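Local structure of sulfatase (6USS) at residues Met69-Ala82 with Met360-Cys374. The protein binds a calcium ion and probably works as an arylsulfatase, hydrolysing sulfate esters as other members of the sulfatase family do. The protein carries 1 engineered substitution. Numbering follows the deposited sequence.
Sequences MERLAKQGVMFTQA and MIVRWPGVVKPDTKC
Strand 77-79 runs between the two strands of 360-374, antiparallel to 360-363 (156° between axes) and parallel to 372-374. Val77 and Val362 exchange two backbone hydrogen bonds, N to O each way, and the second neighbour is joined by Thr372 N to Gly76 O, Met78 N to Thr372 O and Cys374 N to Met78 O, the last 2.8 Å long. The Met360 side chain runs alongside the Phe79 ring in the same direction. Met360 is extended from CB, with CG anti to the backbone N (chi1 -178°), which carries its SD obliquely to 4.5 Å from the ring centroid as a Met-aromatic contact; its CE meets Phe79 CD1 at 3.7 Å. Cys374 approaches the CD2-CE2 side of the ring, CB lying 3.8 Å from CE2. Val77 CG1 touches Val368 CG1 at 3.7 Å, and Leu411 of helix 408-412 packs on Val77, Phe79 and Val362. Toward helix 69-74, Ile361 sets CG2 against Leu72 CG and Ala73 CA. Leu72 CD1 lies over one face of the Arg363 guanidinium, toward its rim, while Gln75 OE1 takes a bond from NH1 (2.9 Å) at the edge, in the guanidinium plane. NH1 stands well above the amide's carbonyl plane, and the amide and guanidinium planes are 71° apart. One water bridges Gln75 O, Val368 O and Trp364 N, tying the turn after the helix to the 364-371 loop. Strand 77-83 thus extends the mixed sheet of the alkaline phosphatase-like sulfatase fold beyond strand 357-363, with the helix before it packed against that strand; strand 357-363 pairs antiparallel with strand 315-321, and the latter runs into the calcium ligands Asp322 and Asn323.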
# COMPACT_ATOMS: atom_id res chain seq x y z
N MET A 69 -12.94 -15.99 23.65
CA MET A 69 -13.62 -16.80 22.64
C MET A 69 -15.01 -17.22 23.11
O MET A 69 -15.97 -17.24 22.33
CB MET A 69 -12.78 -18.04 22.29
CG MET A 69 -11.52 -17.77 21.48
SD MET A 69 -10.61 -19.29 21.07
CE MET A 69 -11.78 -20.20 20.06
N GLU A 70 -15.15 -17.60 24.39
CA GLU A 70 -16.46 -17.98 24.91
C GLU A 70 -17.42 -16.80 24.90
O GLU A 70 -18.58 -16.92 24.49
CB GLU A 70 -16.32 -18.52 26.34
CG GLU A 70 -15.58 -19.82 26.45
CD GLU A 70 -15.36 -20.23 27.91
OE1 GLU A 70 -16.20 -19.88 28.76
OE2 GLU A 70 -14.35 -20.91 28.19
N ARG A 71 -16.93 -15.64 25.37
CA ARG A 71 -17.66 -14.38 25.26
C ARG A 71 -18.13 -14.12 23.83
O ARG A 71 -19.31 -13.83 23.59
CB ARG A 71 -16.74 -13.26 25.77
CG ARG A 71 -17.40 -11.94 26.08
CD ARG A 71 -16.51 -11.05 26.96
NE ARG A 71 -16.51 -9.66 26.49
CZ ARG A 71 -15.44 -9.05 26.00
NH1 ARG A 71 -14.30 -9.71 25.92
NH2 ARG A 71 -15.51 -7.78 25.59
N LEU A 72 -17.21 -14.19 22.85
CA LEU A 72 -17.57 -13.94 21.46
C LEU A 72 -18.63 -14.93 20.97
O LEU A 72 -19.57 -14.55 20.26
CB LEU A 72 -16.32 -14.00 20.58
CG LEU A 72 -16.44 -13.61 19.09
CD1 LEU A 72 -16.79 -12.14 18.94
CD2 LEU A 72 -15.16 -13.93 18.31
N ALA A 73 -18.51 -16.20 21.37
CA ALA A 73 -19.47 -17.20 20.91
C ALA A 73 -20.84 -16.98 21.52
O ALA A 73 -21.86 -17.15 20.83
CB ALA A 73 -18.95 -18.61 21.22
N LYS A 74 -20.90 -16.60 22.81
CA LYS A 74 -22.19 -16.28 23.43
C LYS A 74 -22.90 -15.14 22.72
O LYS A 74 -24.13 -15.04 22.83
CB LYS A 74 -22.03 -15.94 24.92
CG LYS A 74 -21.91 -17.18 25.84
CD LYS A 74 -21.58 -16.78 27.30
CE LYS A 74 -20.42 -17.62 27.88
NZ LYS A 74 -19.12 -16.83 27.93
N GLN A 75 -22.18 -14.28 22.00
CA GLN A 75 -22.78 -13.21 21.22
C GLN A 75 -22.92 -13.54 19.74
O GLN A 75 -23.47 -12.72 18.99
CB GLN A 75 -21.98 -11.93 21.39
CG GLN A 75 -21.81 -11.52 22.84
CD GLN A 75 -20.60 -10.61 23.06
OE1 GLN A 75 -19.50 -10.87 22.56
NE2 GLN A 75 -20.80 -9.55 23.84
N GLY A 76 -22.43 -14.70 19.29
CA GLY A 76 -22.49 -15.04 17.88
C GLY A 76 -22.80 -16.49 17.58
O GLY A 76 -23.49 -17.17 18.36
N VAL A 77 -22.31 -16.98 16.44
CA VAL A 77 -22.52 -18.36 16.01
C VAL A 77 -21.17 -19.04 15.96
O VAL A 77 -20.16 -18.42 15.57
CB VAL A 77 -23.24 -18.44 14.64
CG1 VAL A 77 -22.41 -17.77 13.55
CG2 VAL A 77 -23.58 -19.90 14.25
N MET A 78 -21.13 -20.31 16.37
CA MET A 78 -19.97 -21.18 16.21
C MET A 78 -20.19 -22.08 15.01
O MET A 78 -21.29 -22.61 14.82
CB MET A 78 -19.75 -22.04 17.45
CG MET A 78 -19.59 -21.28 18.76
SD MET A 78 -19.68 -22.42 20.17
CE MET A 78 -18.45 -23.65 19.69
N PHE A 79 -19.15 -22.29 14.22
CA PHE A 79 -19.20 -23.26 13.14
C PHE A 79 -18.42 -24.49 13.59
O PHE A 79 -17.20 -24.46 13.71
CB PHE A 79 -18.64 -22.68 11.84
CG PHE A 79 -19.58 -21.73 11.16
CD1 PHE A 79 -19.57 -20.37 11.48
CD2 PHE A 79 -20.49 -22.19 10.22
CE1 PHE A 79 -20.43 -19.49 10.86
CE2 PHE A 79 -21.37 -21.31 9.59
CZ PHE A 79 -21.33 -19.96 9.91
N THR A 80 -19.14 -25.58 13.85
CA THR A 80 -18.52 -26.78 14.39
C THR A 80 -17.96 -27.69 13.29
O THR A 80 -17.33 -28.70 13.61
CB THR A 80 -19.53 -27.56 15.25
OG1 THR A 80 -20.68 -27.90 14.47
CG2 THR A 80 -19.97 -26.72 16.43
N GLN A 81 -18.14 -27.34 12.02
CA GLN A 81 -17.61 -28.13 10.91
C GLN A 81 -17.01 -27.22 9.84
O GLN A 81 -17.36 -27.28 8.66
CB GLN A 81 -18.69 -29.06 10.35
CG GLN A 81 -18.18 -30.43 9.97
CD GLN A 81 -19.29 -31.44 9.60
OE1 GLN A 81 -19.05 -32.65 9.58
NE2 GLN A 81 -20.48 -30.94 9.31
N ALA A 82 -16.07 -26.36 10.24
CA ALA A 82 -15.38 -25.45 9.32
C ALA A 82 -14.02 -26.02 8.93
O ALA A 82 -13.25 -26.44 9.79
CB ALA A 82 -15.21 -24.06 9.95
N MET A 360 -14.20 -21.85 14.52
CA MET A 360 -14.67 -20.69 13.77
C MET A 360 -15.88 -20.09 14.46
O MET A 360 -16.80 -20.80 14.89
CB MET A 360 -15.01 -21.06 12.33
CG MET A 360 -15.47 -19.91 11.47
SD MET A 360 -15.99 -20.50 9.85
CE MET A 360 -16.91 -19.08 9.27
N ILE A 361 -15.87 -18.76 14.58
CA ILE A 361 -16.91 -18.02 15.28
C ILE A 361 -17.22 -16.76 14.48
O ILE A 361 -16.32 -16.13 13.93
CB ILE A 361 -16.49 -17.64 16.71
CG1 ILE A 361 -15.92 -18.85 17.47
CG2 ILE A 361 -17.65 -17.05 17.47
CD1 ILE A 361 -15.46 -18.51 18.88
N VAL A 362 -18.50 -16.39 14.42
CA VAL A 362 -18.87 -15.14 13.78
C VAL A 362 -19.82 -14.38 14.69
O VAL A 362 -20.86 -14.91 15.09
CB VAL A 362 -19.49 -15.36 12.39
CG1 VAL A 362 -20.11 -14.06 11.89
CG2 VAL A 362 -18.45 -15.89 11.41
N ARG A 363 -19.44 -13.15 15.03
CA ARG A 363 -20.34 -12.20 15.64
C ARG A 363 -20.71 -11.20 14.56
O ARG A 363 -19.86 -10.80 13.77
CB ARG A 363 -19.69 -11.48 16.83
CG ARG A 363 -20.65 -10.56 17.61
CD ARG A 363 -20.02 -10.02 18.90
NE ARG A 363 -19.05 -8.95 18.66
CZ ARG A 363 -18.20 -8.47 19.58
NH1 ARG A 363 -18.21 -8.96 20.82
NH2 ARG A 363 -17.36 -7.50 19.27
N TRP A 364 -21.98 -10.85 14.51
CA TRP A 364 -22.54 -9.93 13.53
C TRP A 364 -23.82 -9.39 14.16
O TRP A 364 -24.92 -9.90 13.90
CB TRP A 364 -22.80 -10.66 12.21
CG TRP A 364 -23.20 -9.79 11.06
CD1 TRP A 364 -23.42 -8.44 11.08
CD2 TRP A 364 -23.43 -10.21 9.71
NE1 TRP A 364 -23.76 -8.00 9.82
CE2 TRP A 364 -23.78 -9.07 8.96
CE3 TRP A 364 -23.36 -11.45 9.05
CZ2 TRP A 364 -24.07 -9.12 7.60
CZ3 TRP A 364 -23.64 -11.50 7.70
CH2 TRP A 364 -23.99 -10.34 6.99
N PRO A 365 -23.71 -8.38 15.03
CA PRO A 365 -24.87 -7.96 15.84
C PRO A 365 -26.02 -7.47 14.97
O PRO A 365 -25.83 -6.70 14.02
CB PRO A 365 -24.30 -6.84 16.71
CG PRO A 365 -22.79 -7.04 16.69
CD PRO A 365 -22.49 -7.62 15.35
N GLY A 366 -27.22 -7.94 15.29
CA GLY A 366 -28.41 -7.63 14.52
C GLY A 366 -28.72 -8.58 13.39
O GLY A 366 -29.86 -8.58 12.88
N VAL A 367 -27.76 -9.40 12.97
CA VAL A 367 -27.92 -10.31 11.85
C VAL A 367 -27.81 -11.76 12.31
O VAL A 367 -28.65 -12.60 11.98
CB VAL A 367 -26.87 -10.01 10.75
CG1 VAL A 367 -26.97 -11.03 9.60
CG2 VAL A 367 -27.02 -8.56 10.26
N VAL A 368 -26.78 -12.06 13.08
CA VAL A 368 -26.49 -13.42 13.53
C VAL A 368 -27.06 -13.59 14.93
O VAL A 368 -26.82 -12.75 15.82
CB VAL A 368 -24.98 -13.71 13.45
CG1 VAL A 368 -24.57 -14.89 14.32
CG2 VAL A 368 -24.61 -13.96 12.00
N LYS A 369 -27.86 -14.63 15.13
CA LYS A 369 -28.53 -14.80 16.40
C LYS A 369 -27.54 -15.32 17.43
O LYS A 369 -26.82 -16.29 17.16
CB LYS A 369 -29.74 -15.71 16.24
CG LYS A 369 -30.89 -15.04 15.42
CD LYS A 369 -30.99 -13.49 15.69
CE LYS A 369 -31.32 -12.65 14.43
NZ LYS A 369 -31.28 -11.16 14.68
N PRO A 370 -27.45 -14.70 18.60
CA PRO A 370 -26.36 -15.01 19.53
C PRO A 370 -26.49 -16.40 20.15
O PRO A 370 -27.56 -17.00 20.18
CB PRO A 370 -26.46 -13.91 20.61
CG PRO A 370 -27.82 -13.37 20.51
CD PRO A 370 -28.28 -13.57 19.07
N ASP A 371 -25.33 -16.91 20.58
CA ASP A 371 -25.23 -18.19 21.29
C ASP A 371 -25.78 -19.35 20.48
O ASP A 371 -26.50 -20.21 21.01
CB ASP A 371 -25.92 -18.11 22.66
CG ASP A 371 -25.41 -19.19 23.62
OD1 ASP A 371 -24.22 -19.58 23.51
OD2 ASP A 371 -26.20 -19.65 24.48
N THR A 372 -25.42 -19.41 19.21
CA THR A 372 -25.93 -20.46 18.34
C THR A 372 -24.78 -21.23 17.70
O THR A 372 -23.61 -20.81 17.76
CB THR A 372 -26.89 -19.90 17.27
OG1 THR A 372 -26.21 -18.95 16.44
CG2 THR A 372 -28.05 -19.20 17.94
N LYS A 373 -25.12 -22.39 17.12
CA LYS A 373 -24.16 -23.27 16.46
C LYS A 373 -24.67 -23.66 15.09
O LYS A 373 -25.88 -23.74 14.86
CB LYS A 373 -23.89 -24.54 17.28
CG LYS A 373 -23.12 -24.32 18.57
CD LYS A 373 -23.11 -25.58 19.42
CE LYS A 373 -22.70 -25.30 20.87
NZ LYS A 373 -21.60 -26.20 21.35
N CYS A 374 -23.74 -23.90 14.16
CA CYS A 374 -24.09 -24.29 12.81
C CYS A 374 -23.24 -25.48 12.41
O CYS A 374 -22.01 -25.39 12.33
CB CYS A 374 -23.90 -23.16 11.80
SG CYS A 374 -24.43 -23.69 10.14
O HOH W 1 -22.11 -19.75 19.81
O HOH W 2 -24.21 -12.20 16.53
O HOH W 3 -19.96 -25.63 10.45